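Local coordinates for N-deoxyribosyltransferase (PDB 6EVS), which catalyses the transfer of 2'-deoxyribosyl groups between nucleobases, which makes it a biocatalyst for the synthesis of modified nucleosides, at residues A[67-72]-A[84-89]; A[14-19]-A[35-40]; A[4-9]-A[20-25]; A[41-44]-A[50-53]; A[27-32]-A[127-132]. All coordinates share one frame; numbering follows the deposited sequence.

Interaction 1: A[67-72]-A[84-89]; sequences DITFGI and WELGAS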
# COMPACT_ATOMS: atom_id res chain seq x y z
N ASP A 67 -15.82 2.39 2.33
CA ASP A 67 -15.20 3.10 3.45
C ASP A 67 -14.89 2.17 4.61
O ASP A 67 -13.88 2.35 5.31
CB ASP A 67 -16.14 4.21 3.95
CG ASP A 67 -16.42 5.25 2.88
OD1 ASP A 67 -17.62 5.59 2.67
OD2 ASP A 67 -15.43 5.68 2.22
N ILE A 68 -15.75 1.18 4.83
CA ILE A 68 -15.75 0.33 6.01
C ILE A 68 -16.11 -1.08 5.56
O ILE A 68 -17.00 -1.26 4.72
CB ILE A 68 -16.80 0.79 7.05
CG1 ILE A 68 -16.49 2.19 7.59
CG2 ILE A 68 -16.98 -0.26 8.18
CD1 ILE A 68 -17.72 2.84 8.20
N THR A 69 -15.44 -2.07 6.13
CA THR A 69 -15.83 -3.46 5.95
C THR A 69 -16.53 -3.95 7.22
O THR A 69 -15.94 -3.95 8.31
CB THR A 69 -14.66 -4.37 5.64
OG1 THR A 69 -14.13 -4.02 4.35
CG2 THR A 69 -15.09 -5.91 5.71
N PHE A 70 -17.78 -4.39 7.08
CA PHE A 70 -18.60 -4.87 8.19
C PHE A 70 -18.71 -6.38 8.07
O PHE A 70 -19.28 -6.88 7.09
CB PHE A 70 -19.98 -4.21 8.17
CG PHE A 70 -20.81 -4.48 9.40
CD1 PHE A 70 -20.99 -3.50 10.37
CD2 PHE A 70 -21.44 -5.71 9.58
CE1 PHE A 70 -21.75 -3.75 11.50
CE2 PHE A 70 -22.20 -5.96 10.72
CZ PHE A 70 -22.36 -4.97 11.67
N GLY A 71 -18.15 -7.11 9.03
CA GLY A 71 -18.07 -8.56 8.96
C GLY A 71 -19.04 -9.21 9.93
O GLY A 71 -19.40 -8.62 10.95
N ILE A 72 -19.47 -10.43 9.59
CA ILE A 72 -20.28 -11.24 10.49
C ILE A 72 -19.54 -12.55 10.73
O ILE A 72 -19.26 -13.30 9.78
CB ILE A 72 -21.69 -11.50 9.93
CG1 ILE A 72 -22.41 -10.18 9.67
CG2 ILE A 72 -22.50 -12.43 10.89
CD1 ILE A 72 -23.72 -10.33 8.91
N TRP A 84 -10.66 -14.08 5.20
CA TRP A 84 -9.76 -13.56 4.16
C TRP A 84 -10.09 -12.10 3.83
O TRP A 84 -9.20 -11.24 3.73
CB TRP A 84 -9.88 -14.46 2.91
CG TRP A 84 -8.89 -14.19 1.79
CD1 TRP A 84 -7.74 -14.89 1.52
CD2 TRP A 84 -8.96 -13.14 0.81
NE1 TRP A 84 -7.09 -14.33 0.44
CE2 TRP A 84 -7.82 -13.27 -0.02
CE3 TRP A 84 -9.88 -12.12 0.55
CZ2 TRP A 84 -7.57 -12.41 -1.11
CZ3 TRP A 84 -9.61 -11.24 -0.53
CH2 TRP A 84 -8.47 -11.40 -1.34
N GLU A 85 -11.38 -11.79 3.69
CA GLU A 85 -11.77 -10.43 3.35
C GLU A 85 -11.47 -9.45 4.49
O GLU A 85 -11.21 -8.28 4.22
CB GLU A 85 -13.25 -10.38 2.98
CG GLU A 85 -13.54 -11.19 1.72
CD GLU A 85 -15.01 -11.34 1.42
OE1 GLU A 85 -15.85 -11.28 2.36
OE2 GLU A 85 -15.33 -11.53 0.24
N LEU A 86 -11.54 -9.89 5.74
CA LEU A 86 -11.16 -8.97 6.83
C LEU A 86 -9.65 -8.74 6.86
O LEU A 86 -9.21 -7.62 7.14
CB LEU A 86 -11.65 -9.49 8.19
CG LEU A 86 -13.16 -9.70 8.31
CD1 LEU A 86 -13.46 -10.52 9.57
CD2 LEU A 86 -13.88 -8.35 8.36
N GLY A 87 -8.85 -9.77 6.58
CA GLY A 87 -7.41 -9.55 6.49
C GLY A 87 -7.03 -8.61 5.35
O GLY A 87 -6.23 -7.69 5.52
N ALA A 88 -7.60 -8.84 4.16
CA ALA A 88 -7.38 -7.89 3.07
C ALA A 88 -7.82 -6.48 3.46
O ALA A 88 -7.08 -5.51 3.24
CB ALA A 88 -8.13 -8.36 1.82
N SER A 89 -9.02 -6.36 4.04
CA SER A 89 -9.54 -5.05 4.44
C SER A 89 -8.56 -4.32 5.35
O SER A 89 -8.33 -3.12 5.19
CB SER A 89 -10.89 -5.20 5.15
OG SER A 89 -11.87 -5.66 4.21
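Thr69 and Ser89 meet through like torsions: in each residue the hydroxyl stands beside its own backbone N, opposite the carbonyl carbon (chi1 -66° for OG1 of Thr69). On both, the bond from CA to CB is directed at the partner segment, so the hydroxyls come together, with Thr69 OG1 donating to Ser89 OG at 2.8 Å. Ser89 OG passes its own hydrogen back into the helix, to Glu85 O at 2.7 Å. Glu85 O also accepts the helical bond from Ser89 N (2.9 Å), and the two donors reach it from opposite faces of its plane. The hydroxyl donor makes a C=O...donor angle of 151°. A relay therefore runs from strand to helix backbone, fixing the rotation of Ser89 and satisfying both buried hydroxyls.

The same torsion sends Thr69 CG2 the other way, anti to N, where it meets Leu86 CD2 at 3.8 Å. Leu86 CD2 also lies 4.2 Å from Gly71 CA, a close approach made possible by the missing side chain of Gly71. Ile63 of helix 49-65 touches both Thr69 and Ser89. Strand 68-72 and helix 84-89 run nearly antiparallel, at 155°, with axes 9.4 Å apart, as expected for the strand and helix of a beta-alpha-beta unit, here completed by strand 96-99 in the flavodoxin-like parallel sheet.

Interaction 2: A[14-19]-A[35-40]; sequences EQLKHV and SPRENQ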
# COMPACT_ATOMS: atom_id res chain seq x y z
N GLU A 14 -29.20 -20.02 8.15
CA GLU A 14 -28.82 -19.22 9.31
C GLU A 14 -27.90 -18.07 8.91
O GLU A 14 -28.11 -16.92 9.32
CB GLU A 14 -28.16 -20.11 10.36
CG GLU A 14 -27.97 -19.45 11.72
CD GLU A 14 -29.28 -19.03 12.34
OE1 GLU A 14 -29.35 -17.92 12.91
OE2 GLU A 14 -30.25 -19.81 12.25
N GLN A 15 -26.88 -18.36 8.11
CA GLN A 15 -26.01 -17.30 7.63
C GLN A 15 -26.81 -16.28 6.83
O GLN A 15 -26.64 -15.07 6.98
CB GLN A 15 -24.87 -17.89 6.81
CG GLN A 15 -24.18 -19.07 7.47
CD GLN A 15 -23.17 -19.76 6.57
OE1 GLN A 15 -22.26 -20.45 7.04
NE2 GLN A 15 -23.31 -19.56 5.27
N LEU A 16 -27.74 -16.76 5.99
CA LEU A 16 -28.56 -15.84 5.21
C LEU A 16 -29.43 -14.96 6.10
O LEU A 16 -29.64 -13.78 5.77
CB LEU A 16 -29.45 -16.62 4.25
CG LEU A 16 -28.76 -17.18 3.03
CD1 LEU A 16 -29.61 -18.31 2.46
CD2 LEU A 16 -28.55 -16.09 2.00
N LYS A 17 -29.94 -15.50 7.21
CA LYS A 17 -30.71 -14.69 8.13
C LYS A 17 -29.89 -13.50 8.64
O LYS A 17 -30.35 -12.36 8.60
CB LYS A 17 -31.22 -15.54 9.28
CG LYS A 17 -31.65 -14.74 10.51
CD LYS A 17 -32.21 -15.66 11.59
CE LYS A 17 -33.16 -16.68 10.99
NZ LYS A 17 -33.39 -17.85 11.89
N HIS A 18 -28.66 -13.77 9.10
CA HIS A 18 -27.83 -12.69 9.65
C HIS A 18 -27.45 -11.67 8.58
O HIS A 18 -27.43 -10.46 8.86
CB HIS A 18 -26.58 -13.28 10.30
CG HIS A 18 -26.86 -14.23 11.42
ND1 HIS A 18 -26.26 -15.47 11.51
CD2 HIS A 18 -27.67 -14.13 12.50
CE1 HIS A 18 -26.69 -16.09 12.59
NE2 HIS A 18 -27.55 -15.30 13.21
N VAL A 19 -27.14 -12.13 7.37
CA VAL A 19 -26.82 -11.20 6.28
C VAL A 19 -28.00 -10.29 5.98
O VAL A 19 -27.85 -9.07 5.80
CB VAL A 19 -26.38 -11.98 5.03
CG1 VAL A 19 -26.38 -11.07 3.79
CG2 VAL A 19 -25.01 -12.58 5.24
N SER A 35 -23.49 -6.08 -0.88
CA SER A 35 -23.75 -7.37 -0.25
C SER A 35 -23.42 -8.47 -1.25
O SER A 35 -24.12 -8.60 -2.26
CB SER A 35 -25.19 -7.49 0.22
OG SER A 35 -25.38 -8.72 0.93
N PRO A 36 -22.36 -9.25 -1.03
CA PRO A 36 -21.90 -10.18 -2.06
C PRO A 36 -22.96 -11.14 -2.56
O PRO A 36 -22.89 -11.54 -3.73
CB PRO A 36 -20.76 -10.93 -1.36
CG PRO A 36 -20.17 -9.86 -0.42
CD PRO A 36 -21.40 -9.13 0.08
N ARG A 37 -23.95 -11.49 -1.74
CA ARG A 37 -24.98 -12.43 -2.17
C ARG A 37 -25.89 -11.85 -3.25
O ARG A 37 -26.50 -12.62 -4.02
CB ARG A 37 -25.82 -12.87 -0.97
CG ARG A 37 -26.88 -11.88 -0.55
CD ARG A 37 -27.74 -12.41 0.57
NE ARG A 37 -28.76 -11.45 0.96
CZ ARG A 37 -30.00 -11.77 1.29
NH1 ARG A 37 -30.37 -13.03 1.26
NH2 ARG A 37 -30.86 -10.82 1.64
N GLU A 38 -26.00 -10.52 -3.33
CA GLU A 38 -26.76 -9.86 -4.38
C GLU A 38 -25.95 -9.69 -5.65
O GLU A 38 -26.45 -9.11 -6.62
CB GLU A 38 -27.23 -8.47 -3.92
CG GLU A 38 -27.82 -8.39 -2.52
CD GLU A 38 -28.24 -6.97 -2.14
OE1 GLU A 38 -29.25 -6.81 -1.43
OE2 GLU A 38 -27.55 -6.02 -2.56
N ASN A 39 -24.71 -10.19 -5.68
CA ASN A 39 -23.78 -9.95 -6.76
C ASN A 39 -23.13 -11.24 -7.19
O ASN A 39 -21.91 -11.34 -7.39
CB ASN A 39 -22.77 -8.89 -6.32
CG ASN A 39 -23.46 -7.60 -6.01
OD1 ASN A 39 -23.72 -7.28 -4.83
ND2 ASN A 39 -23.80 -6.84 -7.05
N GLN A 40 -23.95 -12.27 -7.35
CA GLN A 40 -23.52 -13.57 -7.85
C GLN A 40 -23.55 -13.61 -9.37
O GLN A 40 -23.27 -14.67 -9.96
CB GLN A 40 -24.39 -14.68 -7.22
CG GLN A 40 -24.18 -14.72 -5.69
CD GLN A 40 -25.01 -15.75 -4.96
OE1 GLN A 40 -24.73 -16.95 -5.01
NE2 GLN A 40 -26.02 -15.29 -4.24
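Arg37 carries this contact, laying its side chain against Val19 and Leu16 of the helix. Its CG takes the crowded position between the backbone N and the carbonyl carbon (chi1 80°), and from there the chain runs extended to NE, bringing the aliphatic part and the guanidinium to the helix together. Val19 CG1, anti to its own backbone N, sits 3.7 Å from Arg37 NE and equally near Arg37 CD; the two side chains pass in opposite directions. Leu16 contributes CD2, which approaches Arg37 NH1 obliquely at 3.6 Å and Arg37 CD at 4.0 Å.

These are van der Waals contacts of methyls with the CD and nitrogens of a charged group, whose polar end is held by another residue: Arg37 NH2 forms a salt bridge with Glu23, one helical turn beyond Val19. Residues 36-38 form a short 3-10 segment after strand 32-34, so the contact ties the loop at the end of that strand to helix 13-28, the crossover helix of the first beta-alpha-beta unit. The turn is braced from within, since Gln40 NE2 donates to Arg37 O at 2.7 Å with an N-H...acceptor angle of 174°. The donor lies in the carbonyl plane on a lone pair. Nearer the sheet, Val19 CG1 also touches Ser35 OG at 3.8 Å, and that hydroxyl is itself hydrogen-bonded to Glu23.

Interaction 3: A[4-9]-A[20-25]; sequences IYLASP and SKAEQV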
# COMPACT_ATOMS: atom_id res chain seq x y z
N ILE A 4 -20.22 0.55 2.64
CA ILE A 4 -19.91 -0.56 3.52
C ILE A 4 -19.85 -1.85 2.71
O ILE A 4 -20.79 -2.15 1.95
CB ILE A 4 -20.93 -0.70 4.66
CG1 ILE A 4 -20.92 0.56 5.55
CG2 ILE A 4 -20.66 -1.98 5.45
CD1 ILE A 4 -21.93 0.46 6.73
N TYR A 5 -18.76 -2.60 2.86
CA TYR A 5 -18.68 -3.94 2.30
C TYR A 5 -19.14 -4.94 3.36
O TYR A 5 -18.51 -5.03 4.42
CB TYR A 5 -17.26 -4.26 1.87
CG TYR A 5 -17.12 -5.59 1.14
CD1 TYR A 5 -17.21 -5.65 -0.26
CD2 TYR A 5 -16.90 -6.78 1.84
CE1 TYR A 5 -17.09 -6.89 -0.94
CE2 TYR A 5 -16.78 -7.99 1.17
CZ TYR A 5 -16.88 -8.05 -0.21
OH TYR A 5 -16.72 -9.26 -0.84
N LEU A 6 -20.16 -5.74 3.05
CA LEU A 6 -20.71 -6.68 4.04
C LEU A 6 -20.01 -8.03 3.85
O LEU A 6 -20.33 -8.77 2.91
CB LEU A 6 -22.22 -6.79 3.89
CG LEU A 6 -22.96 -7.76 4.80
CD1 LEU A 6 -22.61 -7.45 6.26
CD2 LEU A 6 -24.44 -7.63 4.53
N ALA A 7 -19.03 -8.33 4.70
CA ALA A 7 -18.29 -9.59 4.63
C ALA A 7 -18.96 -10.64 5.51
O ALA A 7 -18.91 -10.57 6.74
CB ALA A 7 -16.83 -9.40 5.06
N SER A 8 -19.53 -11.68 4.88
CA SER A 8 -20.19 -12.74 5.63
C SER A 8 -20.43 -13.93 4.71
O SER A 8 -20.64 -13.74 3.51
CB SER A 8 -21.53 -12.27 6.21
OG SER A 8 -22.28 -13.41 6.72
N PRO A 9 -20.43 -15.16 5.23
CA PRO A 9 -20.96 -16.28 4.43
C PRO A 9 -22.45 -16.09 4.21
O PRO A 9 -23.11 -15.31 4.90
CB PRO A 9 -20.67 -17.51 5.30
CG PRO A 9 -20.63 -16.98 6.71
CD PRO A 9 -20.00 -15.59 6.57
N SER A 20 -29.20 -10.86 5.93
CA SER A 20 -30.42 -10.10 5.66
C SER A 20 -30.66 -9.02 6.70
O SER A 20 -31.04 -7.89 6.37
CB SER A 20 -31.61 -11.08 5.60
OG SER A 20 -32.83 -10.39 5.45
N LYS A 21 -30.47 -9.36 7.98
CA LYS A 21 -30.65 -8.37 9.03
C LYS A 21 -29.60 -7.28 8.92
O LYS A 21 -29.90 -6.09 9.11
CB LYS A 21 -30.60 -9.04 10.41
CG LYS A 21 -30.73 -8.08 11.59
CD LYS A 21 -32.03 -7.28 11.52
CE LYS A 21 -32.40 -6.65 12.85
NZ LYS A 21 -33.78 -6.08 12.81
N ALA A 22 -28.35 -7.66 8.61
CA ALA A 22 -27.29 -6.67 8.44
C ALA A 22 -27.61 -5.72 7.30
O ALA A 22 -27.43 -4.50 7.43
CB ALA A 22 -25.95 -7.36 8.19
N GLU A 23 -28.04 -6.26 6.16
CA GLU A 23 -28.43 -5.41 5.03
C GLU A 23 -29.51 -4.42 5.45
O GLU A 23 -29.38 -3.21 5.22
CB GLU A 23 -28.93 -6.27 3.87
CG GLU A 23 -27.87 -7.14 3.18
CD GLU A 23 -28.51 -8.26 2.35
OE1 GLU A 23 -29.75 -8.44 2.47
OE2 GLU A 23 -27.78 -8.93 1.58
N GLN A 24 -30.55 -4.92 6.12
CA GLN A 24 -31.67 -4.06 6.52
C GLN A 24 -31.22 -3.00 7.51
O GLN A 24 -31.60 -1.82 7.39
CB GLN A 24 -32.79 -4.92 7.12
CG GLN A 24 -33.74 -4.13 8.02
CD GLN A 24 -34.32 -4.96 9.15
OE1 GLN A 24 -34.16 -4.63 10.33
NE2 GLN A 24 -35.01 -6.04 8.80
N VAL A 25 -30.43 -3.38 8.51
CA VAL A 25 -30.04 -2.42 9.54
C VAL A 25 -29.14 -1.34 8.95
O VAL A 25 -29.37 -0.14 9.15
CB VAL A 25 -29.35 -3.14 10.72
CG1 VAL A 25 -28.60 -2.13 11.60
CG2 VAL A 25 -30.38 -3.91 11.54
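Leu6 meets Ala22 and Glu23 by apolar packing, which is the whole of the direct contact between strand and helix. Its CG stands anti to the backbone N (chi1 178°), carrying both methyls to the helix. CD1 lies 3.9 Å from Ala22 CB, while CD2 is 4.0 Å from that same Ala22 CB, so the fork of the leucine receives the alanine methyl almost symmetrically. Leu6 CD2 further touches Glu23 CG at 3.7 Å, the two side chains crossing at about a right angle.

Polar links belong to either segment alone or lead beyond the pair. The Glu23 chain extends past Leu6, its carboxylate turning away to Ser35 and Arg37. Within the strand-end loop, Ser8 OG donates to Pro9 O at 2.8 Å, in the carbonyl plane on a lone pair.

Strand 3-7 and helix 13-28 are the first two elements of a beta-alpha-beta unit closed by strand 32-34. Strand 68-72 flanks strand 3-7 in the sheet, placing Phe70 against Leu6 and Ile72 against Ala22, while Trp121 of helix 121-126 packs on Ala22 as well.

Interaction 4: A[41-44]-A[50-53]; sequences LPEV and EWRT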
# COMPACT_ATOMS: atom_id res chain seq x y z
N LEU A 41 -23.87 -12.47 -10.01
CA LEU A 41 -23.68 -12.15 -11.42
C LEU A 41 -24.72 -12.84 -12.30
O LEU A 41 -24.81 -14.07 -12.28
CB LEU A 41 -22.25 -12.48 -11.84
CG LEU A 41 -21.28 -11.58 -11.05
CD1 LEU A 41 -19.83 -11.72 -11.51
CD2 LEU A 41 -21.74 -10.13 -11.15
N PRO A 42 -25.53 -12.08 -13.06
CA PRO A 42 -26.70 -12.66 -13.72
C PRO A 42 -26.69 -12.60 -15.25
O PRO A 42 -27.10 -11.59 -15.83
CB PRO A 42 -27.85 -11.82 -13.15
CG PRO A 42 -27.18 -10.46 -12.77
CD PRO A 42 -25.67 -10.62 -12.94
N GLU A 43 -26.22 -13.65 -15.92
CA GLU A 43 -25.58 -14.78 -15.27
C GLU A 43 -24.57 -15.43 -16.19
O GLU A 43 -24.91 -16.24 -17.05
CB GLU A 43 -26.60 -15.84 -14.82
CG GLU A 43 -25.96 -17.04 -14.11
CD GLU A 43 -25.58 -16.75 -12.66
OE1 GLU A 43 -26.48 -16.50 -11.84
OE2 GLU A 43 -24.37 -16.75 -12.34
N VAL A 44 -23.31 -15.03 -16.03
CA VAL A 44 -22.21 -15.87 -16.45
C VAL A 44 -22.42 -17.25 -15.86
O VAL A 44 -22.91 -17.39 -14.73
CB VAL A 44 -20.88 -15.25 -15.99
CG1 VAL A 44 -19.78 -16.28 -15.95
CG2 VAL A 44 -20.49 -14.09 -16.89
N GLU A 50 -14.70 -17.88 -15.97
CA GLU A 50 -15.18 -16.50 -16.08
C GLU A 50 -15.92 -16.06 -14.82
O GLU A 50 -15.72 -14.95 -14.31
CB GLU A 50 -16.08 -16.37 -17.31
CG GLU A 50 -16.52 -14.95 -17.61
CD GLU A 50 -17.13 -14.80 -18.98
OE1 GLU A 50 -18.35 -14.53 -19.08
OE2 GLU A 50 -16.40 -14.96 -19.99
N TRP A 51 -16.81 -16.92 -14.30
CA TRP A 51 -17.60 -16.57 -13.13
C TRP A 51 -16.72 -16.44 -11.89
O TRP A 51 -16.85 -15.46 -11.13
CB TRP A 51 -18.72 -17.61 -12.92
CG TRP A 51 -19.49 -17.37 -11.67
CD1 TRP A 51 -20.61 -16.59 -11.53
CD2 TRP A 51 -19.19 -17.88 -10.37
NE1 TRP A 51 -21.01 -16.58 -10.21
CE2 TRP A 51 -20.16 -17.38 -9.48
CE3 TRP A 51 -18.19 -18.73 -9.88
CZ2 TRP A 51 -20.16 -17.68 -8.12
CZ3 TRP A 51 -18.20 -19.04 -8.52
CH2 TRP A 51 -19.17 -18.51 -7.66
N ARG A 52 -15.80 -17.38 -11.68
CA ARG A 52 -14.89 -17.29 -10.54
C ARG A 52 -14.04 -16.02 -10.61
O ARG A 52 -13.82 -15.35 -9.59
CB ARG A 52 -14.01 -18.55 -10.47
CG ARG A 52 -12.57 -18.34 -10.92
CD ARG A 52 -11.69 -19.59 -10.86
NE ARG A 52 -10.27 -19.22 -10.87
CZ ARG A 52 -9.28 -20.07 -10.63
NH1 ARG A 52 -9.55 -21.34 -10.36
NH2 ARG A 52 -8.01 -19.65 -10.65
N THR A 53 -13.59 -15.65 -11.80
CA THR A 53 -12.75 -14.46 -11.96
C THR A 53 -13.54 -13.20 -11.67
O THR A 53 -13.08 -12.33 -10.92
CB THR A 53 -12.16 -14.43 -13.36
OG1 THR A 53 -11.48 -15.66 -13.61
CG2 THR A 53 -11.19 -13.23 -13.53
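The indole of Trp51 and the carboxylate of Glu43 are the flat groups here. As modelled, Glu43 OE2 approaches the pyrrole side of the ring obliquely, 3.8 Å from Trp51 CD1, though the place of this carboxylate is doubtful: it is set too close to Leu41 O, and the residue is preceded by a cis peptide after a poorly ordered Pro42. Leu41 CB reaches the same Trp51 CD1 at 4.4 Å, and Val44 O comes within 4.0 Å of it, also obliquely. The indole N-H is given to none of these: Trp51 NE1 donates to Gln40 O, just before residues 41-44, and the ring of Phe46 meets the indole as well.

The contacts of Val44 do not depend on that carboxylate. Its CG1, anti to the backbone N (chi1 159°), packs 3.5 Å from Trp51 CB and 3.5 Å from Trp51 N, at the start of the helix. The other methyl, CG2, meets Glu50 OE1 at 3.1 Å, tight for a methyl against a carboxylate oxygen. The extended chain of Glu50 brings that oxygen there.

The loop thus folds back on the first turn of helix 49-65, beside Leu108 of a second subunit, which packs on Trp51. Between the segments themselves the chemistry is van der Waals packing; a polar tie is added by the bond from Trp51 NE1 to Gln40 O, and Ser48 OG bonds Trp51 N.

Interaction 5: A[27-32]-A[127-132]; sequences RDLGHT and YDFATL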
# COMPACT_ATOMS: atom_id res chain seq x y z
N ARG A 27 -28.69 -0.43 5.83
CA ARG A 27 -29.31 0.37 4.78
C ARG A 27 -30.36 1.32 5.34
O ARG A 27 -30.53 2.44 4.84
CB ARG A 27 -29.92 -0.54 3.71
CG ARG A 27 -28.87 -1.15 2.78
CD ARG A 27 -29.49 -1.96 1.61
NE ARG A 27 -28.42 -2.46 0.75
CZ ARG A 27 -28.44 -3.63 0.11
NH1 ARG A 27 -29.48 -4.43 0.22
NH2 ARG A 27 -27.41 -3.98 -0.65
N ASP A 28 -31.08 0.89 6.39
CA ASP A 28 -32.03 1.79 7.03
C ASP A 28 -31.32 2.95 7.72
O ASP A 28 -31.94 3.98 7.98
CB ASP A 28 -32.88 1.04 8.06
CG ASP A 28 -33.85 0.07 7.41
OD1 ASP A 28 -34.15 0.23 6.20
OD2 ASP A 28 -34.32 -0.85 8.12
N LEU A 29 -30.05 2.78 8.06
CA LEU A 29 -29.25 3.87 8.60
C LEU A 29 -28.76 4.83 7.51
O LEU A 29 -28.12 5.83 7.83
CB LEU A 29 -28.06 3.31 9.39
CG LEU A 29 -28.41 2.64 10.73
CD1 LEU A 29 -27.24 1.80 11.24
CD2 LEU A 29 -28.85 3.66 11.78
N GLY A 30 -29.07 4.55 6.24
CA GLY A 30 -28.68 5.41 5.14
C GLY A 30 -27.40 5.03 4.45
O GLY A 30 -26.98 5.74 3.52
N HIS A 31 -26.76 3.93 4.84
CA HIS A 31 -25.48 3.55 4.27
C HIS A 31 -25.68 2.85 2.93
O HIS A 31 -26.73 2.27 2.65
CB HIS A 31 -24.71 2.66 5.23
CG HIS A 31 -24.43 3.31 6.56
ND1 HIS A 31 -23.59 4.39 6.70
CD2 HIS A 31 -24.91 3.04 7.80
CE1 HIS A 31 -23.55 4.76 7.96
NE2 HIS A 31 -24.34 3.95 8.65
N THR A 32 -24.64 2.89 2.10
CA THR A 32 -24.62 2.19 0.82
C THR A 32 -23.87 0.89 1.04
O THR A 32 -22.67 0.90 1.31
CB THR A 32 -23.97 3.04 -0.28
OG1 THR A 32 -24.70 4.26 -0.43
CG2 THR A 32 -23.99 2.29 -1.60
N TYR A 127 -24.33 3.41 16.89
CA TYR A 127 -22.92 3.71 16.63
C TYR A 127 -22.78 4.97 15.78
O TYR A 127 -23.54 5.19 14.83
CB TYR A 127 -22.27 2.53 15.92
CG TYR A 127 -20.78 2.65 15.73
CD1 TYR A 127 -19.90 2.42 16.79
CD2 TYR A 127 -20.25 2.99 14.49
CE1 TYR A 127 -18.52 2.52 16.61
CE2 TYR A 127 -18.88 3.08 14.30
CZ TYR A 127 -18.02 2.85 15.36
OH TYR A 127 -16.66 2.95 15.16
N ASP A 128 -21.80 5.81 16.12
CA ASP A 128 -21.53 7.04 15.37
C ASP A 128 -20.58 6.71 14.23
O ASP A 128 -19.36 6.69 14.41
CB ASP A 128 -20.96 8.12 16.28
CG ASP A 128 -20.99 9.50 15.63
OD1 ASP A 128 -21.00 9.58 14.38
OD2 ASP A 128 -20.99 10.50 16.37
N PHE A 129 -21.14 6.45 13.04
CA PHE A 129 -20.34 6.14 11.86
C PHE A 129 -19.52 7.33 11.39
O PHE A 129 -18.47 7.15 10.76
CB PHE A 129 -21.26 5.67 10.72
CG PHE A 129 -21.75 4.27 10.86
CD1 PHE A 129 -22.81 3.97 11.69
CD2 PHE A 129 -21.15 3.24 10.15
CE1 PHE A 129 -23.29 2.67 11.81
CE2 PHE A 129 -21.62 1.94 10.25
CZ PHE A 129 -22.69 1.65 11.09
N ALA A 130 -19.99 8.55 11.66
CA ALA A 130 -19.28 9.75 11.20
C ALA A 130 -17.92 9.88 11.88
O ALA A 130 -16.91 10.09 11.21
CB ALA A 130 -20.13 10.99 11.47
N THR A 131 -17.88 9.74 13.21
CA THR A 131 -16.64 9.89 13.97
C THR A 131 -15.89 8.59 14.17
O THR A 131 -14.69 8.63 14.49
CB THR A 131 -16.93 10.51 15.34
OG1 THR A 131 -17.87 9.70 16.05
CG2 THR A 131 -17.50 11.92 15.19
N LEU A 132 -16.55 7.44 14.00
CA LEU A 132 -15.92 6.13 14.07
C LEU A 132 -15.16 5.92 15.38
O LEU A 132 -13.95 5.67 15.38
CB LEU A 132 -15.00 5.95 12.87
CG LEU A 132 -14.53 4.56 12.45
CD1 LEU A 132 -15.44 4.02 11.36
CD2 LEU A 132 -13.09 4.60 11.97
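His31 and Phe129 make the main contact, and Tyr127 backs the other face of the Phe129 ring. Tyr127 comes first: its CD2 lies 3.9 Å from the plane of the Phe129 ring, offset toward the rim, on the face away from His31. Asp128 follows, and its OD1 receives two weak bonds, from Ala130 N and Thr131 N, where the chain takes helical backbone angles at 129-131.

Phe129 then sends its side chain to the other segment, CG anti to the carbonyl carbon (chi1 -77°). His31 NE2 sits 3.3 Å above the ring plane of Phe129, over its centre. The ring centroids of His31 and Phe129 are 4.1 Å apart and the planes inclined at 45°, an oblique aromatic pair. Leu29 CD1 adds an apolar touch on Phe129 CE1 at 4.1 Å. The other imidazole nitrogen, ND1, is hydrogen-bonded to Ala2 N, which helps fix the rotation of the His31 ring.

Thr131 O turns to another chain, accepting a hydrogen bond from His62 of a neighbouring subunit. Leu132 N closes the turn on Asp128 O at 2.9 Å, and its side chain packs on Ile68. The face offered by 27-32 is the end of helix 13-28, where Gly30, with positive phi, forms a Schellman motif that releases the chain toward strand 32-34.

How the interactions relate
Interactions 1 and 3 are buried and match in topology, each joining a strand to the crossover helix of its beta-alpha-beta unit; their strands 68-72 and 3-7 are neighbours in the sheet. They differ in chemistry, a hydroxyl relay in interaction 1 against a purely apolar fork in interaction 3. Interactions 2, 3 and 5 share helix 13-28, and Glu23 joins interaction 3 to interaction 2. Interaction 2 is partly buried, while 4 and 5 lie at the surface; 1, 4 and 5 all meet other subunits, 1 and 4 the same one. Interaction 5 reaches the core through Phe129, which touches Ile4 and Ile68. Interaction 4 lies far from interaction 5 (nearest atoms about 13 Å apart) and meets interaction 2 through Trp51 and Gln40.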